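Long-range contact in 6-phosphogluconolactonase (Shewanella baltica, PDB 3NWP), which probably hydrolyses 6-phosphogluconolactone to 6-phosphogluconate, the second step of the oxidative pentose phosphate pathway: residues T6-F11 / V227-S232. Numbering follows the deposited sequence.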
# COMPACT_ATOMS: atom_id res chain seq x y z
N THR A 6 -5.72 -7.24 17.30
CA THR A 6 -5.04 -6.10 16.76
C THR A 6 -3.57 -6.13 17.21
O THR A 6 -3.25 -6.69 18.30
CB THR A 6 -5.65 -4.71 17.14
OG1 THR A 6 -5.36 -4.41 18.52
CG2 THR A 6 -7.17 -4.60 16.87
N VAL A 7 -2.69 -5.47 16.44
CA VAL A 7 -1.34 -5.13 16.85
C VAL A 7 -1.19 -3.64 16.56
O VAL A 7 -1.24 -3.24 15.39
CB VAL A 7 -0.26 -5.92 16.13
CG1 VAL A 7 1.16 -5.40 16.49
CG2 VAL A 7 -0.38 -7.43 16.44
N PHE A 8 -1.02 -2.84 17.60
CA PHE A 8 -1.13 -1.41 17.51
C PHE A 8 0.09 -0.79 18.19
O PHE A 8 0.40 -1.08 19.37
CB PHE A 8 -2.42 -0.96 18.17
CG PHE A 8 -2.60 0.54 18.13
CD1 PHE A 8 -3.14 1.19 17.03
CD2 PHE A 8 -2.17 1.29 19.23
CE1 PHE A 8 -3.27 2.60 17.02
CE2 PHE A 8 -2.29 2.70 19.20
CZ PHE A 8 -2.85 3.32 18.11
N LYS A 9 0.82 0.04 17.46
CA LYS A 9 2.03 0.73 17.94
C LYS A 9 1.84 2.23 17.82
O LYS A 9 1.62 2.75 16.71
CB LYS A 9 3.22 0.25 17.16
CG LYS A 9 3.46 -1.25 17.31
CD LYS A 9 4.81 -1.64 16.73
CE LYS A 9 5.05 -3.15 16.82
NZ LYS A 9 6.53 -3.40 16.50
N SER A 10 1.87 2.92 18.94
CA SER A 10 1.77 4.37 18.94
C SER A 10 3.11 5.00 19.30
O SER A 10 3.99 4.36 19.92
CB SER A 10 0.71 4.84 19.93
OG SER A 10 1.06 4.55 21.30
N PHE A 11 3.23 6.27 18.88
CA PHE A 11 4.48 7.02 18.99
C PHE A 11 4.19 8.47 19.38
O PHE A 11 3.10 8.98 19.16
CB PHE A 11 5.24 7.00 17.67
CG PHE A 11 5.61 5.64 17.25
CD1 PHE A 11 4.72 4.86 16.53
CD2 PHE A 11 6.86 5.09 17.62
CE1 PHE A 11 5.06 3.55 16.20
CE2 PHE A 11 7.20 3.79 17.28
CZ PHE A 11 6.31 3.03 16.55
N VAL A 227 -0.54 -7.86 10.45
CA VAL A 227 -0.79 -6.46 10.21
C VAL A 227 -0.38 -5.69 11.46
O VAL A 227 -0.89 -5.93 12.57
CB VAL A 227 -2.29 -6.20 9.96
CG1 VAL A 227 -2.52 -4.68 9.78
CG2 VAL A 227 -2.76 -6.93 8.75
N ASP A 228 0.54 -4.75 11.30
CA ASP A 228 0.96 -3.91 12.41
C ASP A 228 0.49 -2.47 12.10
O ASP A 228 0.84 -1.89 11.03
CB ASP A 228 2.46 -3.87 12.59
CG ASP A 228 3.05 -5.20 13.09
OD1 ASP A 228 2.59 -6.30 12.74
OD2 ASP A 228 4.05 -5.10 13.84
N VAL A 229 -0.29 -1.87 12.99
CA VAL A 229 -0.77 -0.50 12.80
C VAL A 229 0.13 0.47 13.54
O VAL A 229 0.44 0.29 14.73
CB VAL A 229 -2.20 -0.36 13.35
CG1 VAL A 229 -2.71 1.10 13.20
CG2 VAL A 229 -3.14 -1.41 12.66
N PHE A 230 0.71 1.41 12.81
CA PHE A 230 1.61 2.45 13.35
C PHE A 230 0.89 3.78 13.37
O PHE A 230 0.35 4.22 12.30
CB PHE A 230 2.85 2.59 12.47
CG PHE A 230 3.94 1.59 12.74
CD1 PHE A 230 3.73 0.20 12.63
CD2 PHE A 230 5.20 2.02 13.08
CE1 PHE A 230 4.75 -0.67 12.91
CE2 PHE A 230 6.22 1.13 13.37
CZ PHE A 230 6.03 -0.20 13.28
N TRP A 231 0.84 4.44 14.52
CA TRP A 231 0.08 5.67 14.64
C TRP A 231 0.78 6.69 15.51
O TRP A 231 1.44 6.34 16.48
CB TRP A 231 -1.34 5.40 15.22
CG TRP A 231 -2.17 6.66 15.45
CD1 TRP A 231 -2.96 7.31 14.55
CD2 TRP A 231 -2.28 7.39 16.67
NE1 TRP A 231 -3.51 8.42 15.10
CE2 TRP A 231 -3.12 8.50 16.41
CE3 TRP A 231 -1.71 7.23 17.94
CZ2 TRP A 231 -3.45 9.43 17.40
CZ3 TRP A 231 -2.02 8.16 18.91
CH2 TRP A 231 -2.91 9.24 18.63
N SER A 232 0.62 7.98 15.17
CA SER A 232 0.94 9.13 16.04
C SER A 232 -0.10 10.18 15.86
O SER A 232 -0.68 10.29 14.76
CB SER A 232 2.31 9.70 15.66
OG SER A 232 2.66 10.73 16.59
O HOH W 1 -3.34 -5.10 13.59
O HOH W 2 6.24 -3.68 13.88
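Val229 O takes the N-H of Lys9 in a bond of 2.8 Å, nearly along the C=O axis, while Val229 N gives its own proton to Val7 O. Both backbone polar atoms of Val229 thus face strand 8-11 and bracket Phe8, the parallel-sheet pattern, and the ladder continues as Trp231 N donates to Lys9 O at 2.9 Å before fading into a weak Phe11 N to Trp231 O bond. At the other end a water spans the gap, accepting from Val7 N and donating to Val227 O. Side chains alternate between the two faces. On one, Phe8 has CG anti to the backbone N (chi1 179°), ahead along the strand, and its ring reaches Val229 CG1 through CD1. Phe8 CE1 lies 3.8 Å from Trp231 CB, while the indole NE1 bonds to Gly195 O. On the other face, Phe230 touches both Lys9 and Phe11. The extended lysine runs alongside it, CD 3.9 Å from Phe230 CZ. Phe11 CE1 comes to 3.5 Å from Phe230 CD2, the planes only 20° apart but the rings offset, centroids 5.4 Å apart, so little of one lies over the other. An alanine in place of Phe230 would probably leave a gap beside the Lys9 methylenes and the Phe11 ring, letting both turn more freely. The lysine's length suits it to carry its charge past this ring: NZ stays 4.0 Å from Asp228 OD2, and a water joins them, 2.7 Å from Lys9 NZ. Leu21 of helix 14-36 also touches Phe230, whereas Tyr202 of helix 196-206 touches Val229. Strand 227-232 pairs in parallel with both 8-11 and 189-194, so the chain's first and last strands lie side by side, with helices on either face, in the Rossmann-like alpha/beta architecture of the glucosamine-6-phosphate isomerase/6-phosphogluconolactonase family.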